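Local coordinates for cellulose-binding protein, X158 (Saccharophagus degradans, PDB 2X34) that binds the long isoprenoid tail of ubiquinone-8 inside a YceI-like domain and is implicated in plant cell wall breakdown, at residues H28-L33 / L45-N50; S74-T79 / L104-V109. All coordinates share one frame; numbering follows the deposited sequence.

Contact 1: H28-L33 / L45-N50; sequences HRFDVL and LVIDLN. With UQ8 (Ubiquinone-8), chain C.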
ATOM      1  N   HIS A  28       0.885  -8.414   8.179  1.00  4.86           N
ATOM      2  CA  HIS A  28       1.691  -8.898   7.060  1.00  5.34           C
ATOM      3  C   HIS A  28       2.309  -7.711   6.327  1.00  5.92           C
ATOM      4  O   HIS A  28       1.854  -6.575   6.470  1.00  6.67           O
ATOM      5  CB  HIS A  28       0.826  -9.707   6.099  1.00  4.74           C
ATOM      6  CG  HIS A  28      -0.127 -10.634   6.785  1.00  6.00           C
ATOM      7  ND1 HIS A  28       0.297 -11.719   7.524  1.00  8.09           N
ATOM      8  CD2 HIS A  28      -1.474 -10.611   6.884  1.00  4.77           C
ATOM      9  CE1 HIS A  28      -0.757 -12.335   8.031  1.00  8.86           C
ATOM     10  NE2 HIS A  28      -1.847 -11.683   7.657  1.00  6.98           N
ATOM     11  N   ARG A  29       3.332  -7.967   5.535  1.00  6.14           N
ATOM     12  CA  ARG A  29       4.003  -6.895   4.803  1.00  6.99           C
ATOM     13  C   ARG A  29       4.246  -7.319   3.350  1.00  6.09           C
ATOM     14  O   ARG A  29       4.182  -8.514   3.007  1.00  3.71           O
ATOM     15  CB  ARG A  29       5.326  -6.514   5.500  1.00  8.52           C
ATOM     16  CG  ARG A  29       6.330  -7.646   5.612  1.00 12.91           C
ATOM     17  CD  ARG A  29       7.669  -7.217   6.240  1.00 19.79           C
ATOM     18  NE  ARG A  29       8.655  -8.320   6.295  1.00 23.54           N
ATOM     19  CZ  ARG A  29       9.978  -8.172   6.433  1.00 29.02           C
ATOM     20  NH1 ARG A  29      10.536  -6.961   6.503  1.00 32.11           N
ATOM     21  NH2 ARG A  29      10.769  -9.245   6.487  1.00 31.23           N
ATOM     22  N   PHE A  30       4.456  -6.317   2.502  1.00  5.40           N
ATOM     23  CA  PHE A  30       5.033  -6.498   1.171  1.00  5.22           C
ATOM     24  C   PHE A  30       6.470  -6.030   1.278  1.00  5.40           C
ATOM     25  O   PHE A  30       6.727  -4.870   1.613  1.00  5.71           O
ATOM     26  CB  PHE A  30       4.253  -5.708   0.110  1.00  5.15           C
ATOM     27  CG  PHE A  30       2.835  -6.181  -0.062  1.00  5.56           C
ATOM     28  CD1 PHE A  30       2.558  -7.352  -0.750  1.00  5.99           C
ATOM     29  CD2 PHE A  30       1.769  -5.473   0.486  1.00  4.90           C
ATOM     30  CE1 PHE A  30       1.248  -7.799  -0.925  1.00  5.27           C
ATOM     31  CE2 PHE A  30       0.475  -5.921   0.337  1.00  4.74           C
ATOM     32  CZ  PHE A  30       0.201  -7.082  -0.363  1.00  5.22           C
ATOM     33  N   ASP A  31       7.399  -6.954   1.044  1.00  4.44           N
ATOM     34  CA  ASP A  31       8.822  -6.675   1.193  1.00  4.12           C
ATOM     35  C   ASP A  31       9.416  -5.856   0.037  1.00  4.12           C
ATOM     36  O   ASP A  31      10.534  -5.337   0.156  1.00  4.37           O
ATOM     37  CB  ASP A  31       9.599  -7.979   1.377  1.00  3.93           C
ATOM     38  CG  ASP A  31       9.344  -8.617   2.736  1.00  4.74           C
ATOM     39  OD1 ASP A  31       8.923  -7.888   3.663  1.00  7.25           O
ATOM     40  OD2 ASP A  31       9.524  -9.840   2.860  1.00  6.17           O
ATOM     41  N   VAL A  32       8.696  -5.739  -1.079  1.00  3.30           N
ATOM     42  CA  VAL A  32       9.211  -5.015  -2.213  1.00  2.29           C
ATOM     43  C   VAL A  32       8.194  -3.970  -2.684  1.00  2.39           C
ATOM     44  O   VAL A  32       7.092  -4.317  -3.100  1.00  2.28           O
ATOM     45  CB  VAL A  32       9.558  -5.953  -3.382  1.00  2.00           C
ATOM     46  CG1 VAL A  32      10.035  -5.125  -4.572  1.00  2.41           C
ATOM     47  CG2 VAL A  32      10.582  -6.998  -3.006  1.00  2.00           C
ATOM     48  N   LEU A  33       8.585  -2.700  -2.586  1.00  2.24           N
ATOM     49  CA  LEU A  33       7.839  -1.551  -3.079  1.00  2.63           C
ATOM     50  C   LEU A  33       8.759  -0.758  -3.998  1.00  2.91           C
ATOM     51  O   LEU A  33       9.988  -0.678  -3.772  1.00  4.22           O
ATOM     52  CB  LEU A  33       7.400  -0.607  -1.936  1.00  2.38           C
ATOM     53  CG  LEU A  33       6.735  -1.250  -0.709  1.00  3.63           C
ATOM     54  CD1 LEU A  33       6.629  -0.269   0.515  1.00  2.42           C
ATOM     55  CD2 LEU A  33       5.359  -1.753  -1.110  1.00  4.54           C
ATOM     56  N   LEU A  45       2.980   4.508  -6.266  1.00  6.61           N
ATOM     57  CA  LEU A  45       3.532   3.458  -5.416  1.00  6.26           C
ATOM     58  C   LEU A  45       3.186   2.149  -6.105  1.00  6.46           C
ATOM     59  O   LEU A  45       2.004   1.889  -6.410  1.00  6.90           O
ATOM     60  CB  LEU A  45       2.911   3.488  -4.020  1.00  5.94           C
ATOM     61  CG  LEU A  45       3.295   2.349  -3.077  1.00  4.37           C
ATOM     62  CD1 LEU A  45       4.774   2.406  -2.771  1.00  4.77           C
ATOM     63  CD2 LEU A  45       2.459   2.376  -1.773  1.00  5.18           C
ATOM     64  N   VAL A  46       4.195   1.334  -6.365  1.00  6.16           N
ATOM     65  CA  VAL A  46       3.976   0.035  -6.975  1.00  6.10           C
ATOM     66  C   VAL A  46       4.267  -1.038  -5.928  1.00  6.19           C
ATOM     67  O   VAL A  46       5.388  -1.121  -5.427  1.00  5.22           O
ATOM     68  CB  VAL A  46       4.869  -0.174  -8.204  1.00  6.61           C
ATOM     69  CG1 VAL A  46       4.678  -1.586  -8.766  1.00  6.03           C
ATOM     70  CG2 VAL A  46       4.595   0.923  -9.286  1.00  6.40           C
ATOM     71  N   ILE A  47       3.254  -1.845  -5.596  1.00  5.68           N
ATOM     72  CA  ILE A  47       3.389  -2.877  -4.580  1.00  5.73           C
ATOM     73  C   ILE A  47       3.598  -4.251  -5.268  1.00  5.41           C
ATOM     74  O   ILE A  47       2.783  -4.684  -6.070  1.00  5.19           O
ATOM     75  CB  ILE A  47       2.132  -2.922  -3.706  1.00  5.64           C
ATOM     76  CG1 ILE A  47       1.831  -1.515  -3.141  1.00  7.44           C
ATOM     77  CG2 ILE A  47       2.303  -3.971  -2.584  1.00  4.84           C
ATOM     78  CD1 ILE A  47       0.386  -1.254  -2.897  1.00  6.15           C
ATOM     79  N   ASP A  48       4.705  -4.904  -4.968  1.00  4.63           N
ATOM     80  CA  ASP A  48       5.027  -6.196  -5.574  1.00  3.70           C
ATOM     81  C   ASP A  48       4.283  -7.259  -4.775  1.00  3.54           C
ATOM     82  O   ASP A  48       4.688  -7.620  -3.657  1.00  2.96           O
ATOM     83  CB  ASP A  48       6.535  -6.436  -5.556  1.00  3.51           C
ATOM     84  CG  ASP A  48       6.925  -7.799  -6.090  1.00  4.72           C
ATOM     85  OD1 ASP A  48       6.024  -8.542  -6.567  1.00  2.00           O
ATOM     86  OD2 ASP A  48       8.149  -8.111  -6.045  1.00  3.77           O
ATOM     87  N   LEU A  49       3.193  -7.758  -5.359  1.00  3.72           N
ATOM     88  CA  LEU A  49       2.323  -8.707  -4.668  1.00  3.24           C
ATOM     89  C   LEU A  49       2.989 -10.066  -4.446  1.00  3.85           C
ATOM     90  O   LEU A  49       2.656 -10.775  -3.486  1.00  3.70           O
ATOM     91  CB  LEU A  49       1.001  -8.826  -5.375  1.00  3.37           C
ATOM     92  CG  LEU A  49       0.215  -7.503  -5.482  1.00  2.76           C
ATOM     93  CD1 LEU A  49      -1.026  -7.745  -6.324  1.00  2.67           C
ATOM     94  CD2 LEU A  49      -0.149  -6.954  -4.049  1.00  2.00           C
ATOM     95  N   ASN A  50       3.972 -10.401  -5.275  1.00  4.15           N
ATOM     96  CA  ASN A  50       4.785 -11.606  -5.035  1.00  3.92           C
ATOM     97  C   ASN A  50       5.678 -11.509  -3.809  1.00  3.63           C
ATOM     98  O   ASN A  50       6.148 -12.531  -3.349  1.00  3.45           O
ATOM     99  CB  ASN A  50       5.643 -11.957  -6.258  1.00  4.07           C
ATOM    100  CG  ASN A  50       4.829 -12.593  -7.365  1.00  4.64           C
ATOM    101  OD1 ASN A  50       4.105 -13.579  -7.134  1.00  3.75           O
ATOM    102  ND2 ASN A  50       4.932 -12.030  -8.572  1.00  3.19           N
TER
HETATM  103  C45 UQ8 C7575       1.341  12.997  -1.200  1.00  8.01           C
HETATM  104  C44 UQ8 C7575       2.636  12.605  -1.815  1.00  6.15           C
HETATM  105  C46 UQ8 C7575       3.738  13.642  -1.748  1.00  6.01           C
HETATM  106  C43 UQ8 C7575       2.844  11.398  -2.391  1.00  6.71           C
HETATM  107  C42 UQ8 C7575       1.836  10.265  -2.521  1.00  6.12           C
HETATM  108  C41 UQ8 C7575       2.587   8.960  -2.185  1.00  8.82           C
HETATM  109  C39 UQ8 C7575       1.683   7.772  -2.346  1.00  5.87           C
HETATM  110  C40 UQ8 C7575       1.529   7.246  -3.739  1.00  7.11           C
HETATM  111  C38 UQ8 C7575       1.043   7.249  -1.284  1.00  5.69           C
HETATM  112  C37 UQ8 C7575       0.111   6.054  -1.344  1.00  4.92           C
HETATM  113  C36 UQ8 C7575      -1.297   6.523  -0.976  1.00  5.40           C
HETATM  114  C34 UQ8 C7575      -2.326   5.427  -0.774  1.00  6.65           C
HETATM  115  C35 UQ8 C7575      -3.700   5.851  -0.320  1.00  6.34           C
HETATM  116  C33 UQ8 C7575      -2.026   4.128  -0.973  1.00  7.39           C
HETATM  117  C32 UQ8 C7575      -3.048   2.993  -0.809  1.00  9.84           C
HETATM  118  C31 UQ8 C7575      -2.396   1.798  -0.104  1.00  8.62           C
HETATM  119  C29 UQ8 C7575      -3.225   0.533  -0.255  1.00  9.28           C
HETATM  120  C30 UQ8 C7575      -4.647   0.487   0.256  1.00  9.27           C
HETATM  121  C28 UQ8 C7575      -2.651  -0.533  -0.838  1.00  9.19           C
HETATM  122  C27 UQ8 C7575      -3.340  -1.886  -1.043  1.00 10.10           C
HETATM  123  C26 UQ8 C7575      -2.580  -2.862  -0.126  1.00  8.47           C
HETATM  124  C24 UQ8 C7575      -3.021  -4.315  -0.260  1.00  7.79           C
HETATM  125  C25 UQ8 C7575      -2.690  -5.107  -1.493  1.00  6.82           C
HETATM  126  C23 UQ8 C7575      -3.698  -4.835   0.767  1.00  8.79           C
HETATM  127  C22 UQ8 C7575      -4.242  -6.251   0.893  1.00 10.59           C
HETATM  128  C21 UQ8 C7575      -5.758  -6.259   0.608  1.00 10.56           C
HETATM  129  C19 UQ8 C7575      -6.520  -7.472   1.113  1.00  9.12           C
HETATM  130  C20 UQ8 C7575      -8.019  -7.442   0.977  1.00  8.29           C
HETATM  131  C18 UQ8 C7575      -5.907  -8.536   1.681  1.00 10.36           C
HETATM  132  C17 UQ8 C7575      -6.678  -9.771   2.194  1.00 10.17           C
HETATM  133  C16 UQ8 C7575      -5.921 -10.273   3.420  1.00 11.56           C
HETATM  134  C14 UQ8 C7575      -6.461 -11.474   4.194  1.00 12.82           C
HETATM  135  C15 UQ8 C7575      -7.775 -11.371   4.930  1.00 11.89           C
HETATM  136  C13 UQ8 C7575      -5.712 -12.612   4.221  1.00 12.01           C
HETATM  137  C12 UQ8 C7575      -6.099 -13.898   4.961  1.00 13.07           C
HETATM  138  C11 UQ8 C7575      -4.871 -14.528   5.651  1.00 11.59           C
HETATM  139  C9  UQ8 C7575      -5.326 -15.727   6.441  1.00 12.70           C
HETATM  140  C10 UQ8 C7575      -5.941 -15.463   7.804  1.00  9.63           C
HETATM  141  C8  UQ8 C7575      -5.149 -16.950   5.904  1.00 14.13           C
HETATM  142  C7  UQ8 C7575      -5.537 -18.294   6.508  1.00 17.42           C
HETATM  143  C6  UQ8 C7575      -4.322 -19.177   6.588  1.00 18.60           C
HETATM  144  C1  UQ8 C7575      -3.738 -19.945   5.439  1.00 19.65           C
HETATM  145  C1M UQ8 C7575      -4.339 -19.985   4.056  1.00 21.41           C
HETATM  146  C2  UQ8 C7575      -2.511 -20.754   5.684  1.00 21.64           C
HETATM  147  O2  UQ8 C7575      -2.014 -21.412   4.771  1.00 21.93           O
HETATM  148  C3  UQ8 C7575      -1.862 -20.821   7.011  1.00 21.24           C
HETATM  149  O3  UQ8 C7575      -0.711 -21.572   7.171  1.00 25.35           O
HETATM  150  C3M UQ8 C7575      -0.590 -22.963   6.828  1.00 24.45           C
HETATM  151  C4  UQ8 C7575      -2.455 -20.041   8.121  1.00 21.21           C
HETATM  152  O4  UQ8 C7575      -1.907 -19.992   9.374  1.00 23.40           O
HETATM  153  C4M UQ8 C7575      -1.530 -21.188  10.064  1.00 25.07           C
HETATM  154  C5  UQ8 C7575      -3.656 -19.245   7.896  1.00 17.70           C
HETATM  155  O5  UQ8 C7575      -4.068 -18.581   8.833  1.00 18.81           O
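L33 and I47 form an antiparallel non-hydrogen-bonded pair, and one residue further on D48 N donates to V32 O at 3.1 Å, fairly straight at 158°. The two segments belong to a beta hairpin, strands 24-38 and 42-48, in the curled antiparallel sheet of the YceI-like domain. L33 CA also makes a CA-H...O contact with V46 O.

F30 has the largest share of the contact, and its ring is the centre of it. I47 CG2 sits over one face of the F30 ring, 3.6 Å from the centroid and displaced toward the rim, a CH-pi contact. I47 CG2 lies anti to its own backbone N, while CG1 lies beside that N (chi1 -54°). The two branches therefore divide the work: CG2 goes to F30, and CG1 carries CD1 to the ubiquinone-8 tail. L49 lies alongside F30 and brings CD2 to 3.5 Å from F30 CE1. L14 and F16 of strand 3-20 also pack on F30. With an alanine here in place of the phenylalanine, I47 CG2 would probably lose the ring face it rests on, and a gap is likely to open between I47, L49 and the lipid tail. Away from the lipid, the V32 side chain crosses that of D48, CB to OD2. At the pocket, the far end of the F30 ring meets the lipid, CZ lying 3.7 Å from the methyl carbon C25 of UQ8.

Contact 2: S74-T79 / L104-V109; sequences SVATVT and LDLHGV. With UQ8 (Ubiquinone-8), chain C.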
ATOM      1  N   SER A  74       0.783  -9.180 -11.018  1.00  5.08           N
ATOM      2  CA  SER A  74       2.019  -9.280 -10.258  1.00  4.83           C
ATOM      3  C   SER A  74       2.156  -8.107  -9.276  1.00  4.69           C
ATOM      4  O   SER A  74       2.779  -8.241  -8.215  1.00  5.76           O
ATOM      5  CB  SER A  74       3.238  -9.380 -11.175  1.00  3.99           C
ATOM      6  OG  SER A  74       3.274  -8.300 -12.065  1.00  4.40           O
ATOM      7  N   VAL A  75       1.598  -6.963  -9.650  1.00  4.69           N
ATOM      8  CA  VAL A  75       1.687  -5.758  -8.838  1.00  3.81           C
ATOM      9  C   VAL A  75       0.334  -5.076  -8.668  1.00  4.22           C
ATOM     10  O   VAL A  75      -0.601  -5.295  -9.471  1.00  4.79           O
ATOM     11  CB  VAL A  75       2.712  -4.756  -9.441  1.00  4.37           C
ATOM     12  CG1 VAL A  75       4.129  -5.395  -9.501  1.00  2.11           C
ATOM     13  CG2 VAL A  75       2.261  -4.279 -10.804  1.00  5.08           C
ATOM     14  N   ALA A  76       0.235  -4.285  -7.602  1.00  3.92           N
ATOM     15  CA  ALA A  76      -0.865  -3.347  -7.362  1.00  4.33           C
ATOM     16  C   ALA A  76      -0.238  -1.947  -7.428  1.00  4.53           C
ATOM     17  O   ALA A  76       0.856  -1.721  -6.897  1.00  4.90           O
ATOM     18  CB  ALA A  76      -1.489  -3.560  -5.976  1.00  3.03           C
ATOM     19  N   THR A  77      -0.922  -1.010  -8.064  1.00  5.17           N
ATOM     20  CA  THR A  77      -0.331   0.303  -8.347  1.00  5.35           C
ATOM     21  C   THR A  77      -1.237   1.367  -7.762  1.00  5.94           C
ATOM     22  O   THR A  77      -2.448   1.308  -7.943  1.00  7.14           O
ATOM     23  CB  THR A  77      -0.148   0.505  -9.878  1.00  6.70           C
ATOM     24  OG1 THR A  77       0.734  -0.506 -10.378  1.00  8.33           O
ATOM     25  CG2 THR A  77       0.461   1.870 -10.208  1.00  5.80           C
ATOM     26  N   VAL A  78      -0.657   2.323  -7.030  1.00  5.82           N
ATOM     27  CA  VAL A  78      -1.420   3.437  -6.493  1.00  5.00           C
ATOM     28  C   VAL A  78      -0.903   4.685  -7.179  1.00  5.37           C
ATOM     29  O   VAL A  78       0.297   4.883  -7.226  1.00  4.05           O
ATOM     30  CB  VAL A  78      -1.240   3.618  -4.987  1.00  5.39           C
ATOM     31  CG1 VAL A  78      -2.134   4.784  -4.473  1.00  4.33           C
ATOM     32  CG2 VAL A  78      -1.569   2.328  -4.252  1.00  4.06           C
ATOM     33  N   THR A  79      -1.810   5.516  -7.664  1.00  5.18           N
ATOM     34  CA  THR A  79      -1.448   6.761  -8.334  0.50  6.11           C
ATOM     35  C   THR A  79      -2.188   7.914  -7.684  1.00  6.28           C
ATOM     36  O   THR A  79      -3.380   7.805  -7.379  1.00  5.63           O
ATOM     37  CB  THR A  79      -1.817   6.723  -9.822  0.50  6.05           C
ATOM     38  OG1 THR A  79      -3.229   6.513  -9.949  0.50  7.50           O
ATOM     39  CG2 THR A  79      -1.061   5.603 -10.532  0.50  6.30           C
ATOM     40  N   LEU A 104      -6.246   2.986  -6.763  1.00  4.81           N
ATOM     41  CA  LEU A 104      -5.599   1.725  -6.425  1.00  5.60           C
ATOM     42  C   LEU A 104      -5.995   0.746  -7.491  1.00  5.72           C
ATOM     43  O   LEU A 104      -7.178   0.429  -7.653  1.00  6.22           O
ATOM     44  CB  LEU A 104      -6.012   1.216  -5.038  1.00  5.16           C
ATOM     45  CG  LEU A 104      -5.533  -0.200  -4.655  1.00  7.39           C
ATOM     46  CD1 LEU A 104      -4.000  -0.337  -4.696  1.00  7.20           C
ATOM     47  CD2 LEU A 104      -6.054  -0.577  -3.261  1.00  8.60           C
ATOM     48  N   ASP A 105      -5.020   0.289  -8.239  1.00  5.58           N
ATOM     49  CA  ASP A 105      -5.250  -0.764  -9.204  1.00  6.95           C
ATOM     50  C   ASP A 105      -4.817  -2.075  -8.567  1.00  6.52           C
ATOM     51  O   ASP A 105      -3.619  -2.382  -8.526  1.00  5.50           O
ATOM     52  CB  ASP A 105      -4.471  -0.449 -10.490  1.00  7.31           C
ATOM     53  CG  ASP A 105      -4.529  -1.568 -11.545  1.00 11.10           C
ATOM     54  OD1 ASP A 105      -5.357  -2.499 -11.475  1.00 11.36           O
ATOM     55  OD2 ASP A 105      -3.687  -1.505 -12.461  1.00 16.88           O
ATOM     56  N   LEU A 106      -5.800  -2.849  -8.106  1.00  6.01           N
ATOM     57  CA  LEU A 106      -5.549  -4.107  -7.394  1.00  5.31           C
ATOM     58  C   LEU A 106      -6.463  -5.204  -7.898  1.00  6.39           C
ATOM     59  O   LEU A 106      -7.672  -5.009  -8.044  1.00  4.99           O
ATOM     60  CB  LEU A 106      -5.751  -3.903  -5.889  1.00  4.82           C
ATOM     61  CG  LEU A 106      -5.832  -5.094  -4.931  1.00  5.25           C
ATOM     62  CD1 LEU A 106      -4.486  -5.846  -4.919  1.00  2.27           C
ATOM     63  CD2 LEU A 106      -6.233  -4.607  -3.526  1.00  2.43           C
ATOM     64  N   HIS A 107      -5.880  -6.369  -8.164  1.00  6.31           N
ATOM     65  CA  HIS A 107      -6.672  -7.530  -8.578  1.00  6.41           C
ATOM     66  C   HIS A 107      -7.596  -7.256  -9.763  1.00  7.00           C
ATOM     67  O   HIS A 107      -8.739  -7.726  -9.810  1.00  6.64           O
ATOM     68  CB  HIS A 107      -7.453  -8.063  -7.398  1.00  5.82           C
ATOM     69  CG  HIS A 107      -7.927  -9.457  -7.603  1.00  6.56           C
ATOM     70  ND1 HIS A 107      -9.260  -9.804  -7.585  1.00  5.22           N
ATOM     71  CD2 HIS A 107      -7.245 -10.578  -7.924  1.00  5.10           C
ATOM     72  CE1 HIS A 107      -9.373 -11.097  -7.843  1.00  5.82           C
ATOM     73  NE2 HIS A 107      -8.165 -11.590  -8.038  1.00  5.04           N
ATOM     74  N   GLY A 108      -7.103  -6.463 -10.705  1.00  7.88           N
ATOM     75  CA  GLY A 108      -7.836  -6.149 -11.909  1.00  8.32           C
ATOM     76  C   GLY A 108      -9.020  -5.218 -11.735  1.00  9.06           C
ATOM     77  O   GLY A 108      -9.844  -5.140 -12.620  1.00  9.07           O
ATOM     78  N   VAL A 109      -9.116  -4.517 -10.604  1.00  9.42           N
ATOM     79  CA  VAL A 109     -10.217  -3.595 -10.351  1.00  9.79           C
ATOM     80  C   VAL A 109      -9.694  -2.258  -9.834  1.00 10.50           C
ATOM     81  O   VAL A 109      -9.412  -2.139  -8.649  1.00 11.30           O
ATOM     82  CB  VAL A 109     -11.207  -4.133  -9.282  1.00  9.93           C
ATOM     83  CG1 VAL A 109     -12.398  -3.157  -9.120  1.00 10.49           C
ATOM     84  CG2 VAL A 109     -11.693  -5.503  -9.641  1.00  8.32           C
TER
HETATM   85  C45 UQ8 C7575       1.341  12.997  -1.200  1.00  8.01           C
HETATM   86  C44 UQ8 C7575       2.636  12.605  -1.815  1.00  6.15           C
HETATM   87  C46 UQ8 C7575       3.738  13.642  -1.748  1.00  6.01           C
HETATM   88  C43 UQ8 C7575       2.844  11.398  -2.391  1.00  6.71           C
HETATM   89  C42 UQ8 C7575       1.836  10.265  -2.521  1.00  6.12           C
HETATM   90  C41 UQ8 C7575       2.587   8.960  -2.185  1.00  8.82           C
HETATM   91  C39 UQ8 C7575       1.683   7.772  -2.346  1.00  5.87           C
HETATM   92  C40 UQ8 C7575       1.529   7.246  -3.739  1.00  7.11           C
HETATM   93  C38 UQ8 C7575       1.043   7.249  -1.284  1.00  5.69           C
HETATM   94  C37 UQ8 C7575       0.111   6.054  -1.344  1.00  4.92           C
HETATM   95  C36 UQ8 C7575      -1.297   6.523  -0.976  1.00  5.40           C
HETATM   96  C34 UQ8 C7575      -2.326   5.427  -0.774  1.00  6.65           C
HETATM   97  C35 UQ8 C7575      -3.700   5.851  -0.320  1.00  6.34           C
HETATM   98  C33 UQ8 C7575      -2.026   4.128  -0.973  1.00  7.39           C
HETATM   99  C32 UQ8 C7575      -3.048   2.993  -0.809  1.00  9.84           C
HETATM  100  C31 UQ8 C7575      -2.396   1.798  -0.104  1.00  8.62           C
HETATM  101  C29 UQ8 C7575      -3.225   0.533  -0.255  1.00  9.28           C
HETATM  102  C30 UQ8 C7575      -4.647   0.487   0.256  1.00  9.27           C
HETATM  103  C28 UQ8 C7575      -2.651  -0.533  -0.838  1.00  9.19           C
HETATM  104  C27 UQ8 C7575      -3.340  -1.886  -1.043  1.00 10.10           C
HETATM  105  C26 UQ8 C7575      -2.580  -2.862  -0.126  1.00  8.47           C
HETATM  106  C24 UQ8 C7575      -3.021  -4.315  -0.260  1.00  7.79           C
HETATM  107  C25 UQ8 C7575      -2.690  -5.107  -1.493  1.00  6.82           C
HETATM  108  C23 UQ8 C7575      -3.698  -4.835   0.767  1.00  8.79           C
HETATM  109  C22 UQ8 C7575      -4.242  -6.251   0.893  1.00 10.59           C
HETATM  110  C21 UQ8 C7575      -5.758  -6.259   0.608  1.00 10.56           C
HETATM  111  C19 UQ8 C7575      -6.520  -7.472   1.113  1.00  9.12           C
HETATM  112  C20 UQ8 C7575      -8.019  -7.442   0.977  1.00  8.29           C
HETATM  113  C18 UQ8 C7575      -5.907  -8.536   1.681  1.00 10.36           C
HETATM  114  C17 UQ8 C7575      -6.678  -9.771   2.194  1.00 10.17           C
HETATM  115  C16 UQ8 C7575      -5.921 -10.273   3.420  1.00 11.56           C
HETATM  116  C14 UQ8 C7575      -6.461 -11.474   4.194  1.00 12.82           C
HETATM  117  C15 UQ8 C7575      -7.775 -11.371   4.930  1.00 11.89           C
HETATM  118  C13 UQ8 C7575      -5.712 -12.612   4.221  1.00 12.01           C
HETATM  119  C12 UQ8 C7575      -6.099 -13.898   4.961  1.00 13.07           C
HETATM  120  C11 UQ8 C7575      -4.871 -14.528   5.651  1.00 11.59           C
HETATM  121  C9  UQ8 C7575      -5.326 -15.727   6.441  1.00 12.70           C
HETATM  122  C10 UQ8 C7575      -5.941 -15.463   7.804  1.00  9.63           C
HETATM  123  C8  UQ8 C7575      -5.149 -16.950   5.904  1.00 14.13           C
HETATM  124  C7  UQ8 C7575      -5.537 -18.294   6.508  1.00 17.42           C
HETATM  125  C6  UQ8 C7575      -4.322 -19.177   6.588  1.00 18.60           C
HETATM  126  C1  UQ8 C7575      -3.738 -19.945   5.439  1.00 19.65           C
HETATM  127  C1M UQ8 C7575      -4.339 -19.985   4.056  1.00 21.41           C
HETATM  128  C2  UQ8 C7575      -2.511 -20.754   5.684  1.00 21.64           C
HETATM  129  O2  UQ8 C7575      -2.014 -21.412   4.771  1.00 21.93           O
HETATM  130  C3  UQ8 C7575      -1.862 -20.821   7.011  1.00 21.24           C
HETATM  131  O3  UQ8 C7575      -0.711 -21.572   7.171  1.00 25.35           O
HETATM  132  C3M UQ8 C7575      -0.590 -22.963   6.828  1.00 24.45           C
HETATM  133  C4  UQ8 C7575      -2.455 -20.041   8.121  1.00 21.21           C
HETATM  134  O4  UQ8 C7575      -1.907 -19.992   9.374  1.00 23.40           O
HETATM  135  C4M UQ8 C7575      -1.530 -21.188  10.064  1.00 25.07           C
HETATM  136  C5  UQ8 C7575      -3.656 -19.245   7.896  1.00 17.70           C
HETATM  137  O5  UQ8 C7575      -4.068 -18.581   8.833  1.00 18.81           O
HETATM  138  O   HOH W   1      -3.110  -6.108  -8.852  1.00  4.75           O
HETATM  139  O   HOH W   2      -1.047  -2.703 -11.075  1.00 14.70           O
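V78 and L104 meet side chain to side chain, V78 CG2 lying 3.6 Å from L104 CD1. Each of the two also touches the tail of ubiquinone-8. V78 CG1 lies 3.6 Å from UQ8 C33; CG2 meets the leucine and also touches the lipid. L104 does divide its methyls: CD1 goes to V78, and CD2 lies 3.7 Å from UQ8 C27. Its CG is anti to the backbone N (chi1 172°), an arrangement that carries the fork across to the valine. L106 extends this apolar surface. Its CD1 lies 3.9 Å from A76 CB and equally close to UQ8 C25. The small A76 is thus covered by a leucine methyl that also lines the pocket.

The backbones hold these groups in place. T77 and D105 are an antiparallel hydrogen-bonded pair. D105 N donates to T77 O at 2.8 Å and 178°, almost perfectly straight. The return bond, T77 N to D105 O, is longer, at 3.1 Å. V78 and L104 form the next, non-hydrogen-bonded pair.

T77 and D105 direct their side chains to the sheet face remote from the lipid. There a water joins T77 OG1 to V75 O and, weakly, to D105 OD2. A second water donates to V75 O at 2.7 Å and accepts from H107 N, linking V75 of the strand to the turn residue H107. H107 and G108 are the two central residues of the type I' turn from L106 to V109, closed by V109 N to L106 O. The H107 ring is held by E69 and the backbone O of Y142.

Strand 75-81 lies between strands 42-48 and 95-106 in the sheet. The turn leads from strand 95-106 into strand 109-121, which follows antiparallel.

How the contacts relate
Contacts 1 and 2 belong to one curled sheet, with centres about 11 Å apart. Strand 42-48 of contact 1 and strand 75-81 of contact 2 are neighbours. They are probably joined by hydrogen bonds from I47 N to A76 O (2.7 Å) and from V78 N to L45 O (2.8 Å). The order across the sheet is therefore 28-33, 45-50, 74-79, 104-109. Both contacts line the ubiquinone-8 pocket with apolar side chains: F30, L45 and I47 from contact 1, V78, L104 and L106 from contact 2. F30 and L106 approach the same lipid methyl, C25. R62 and K20, outside both contacts, hydrogen-bond to the ubiquinone.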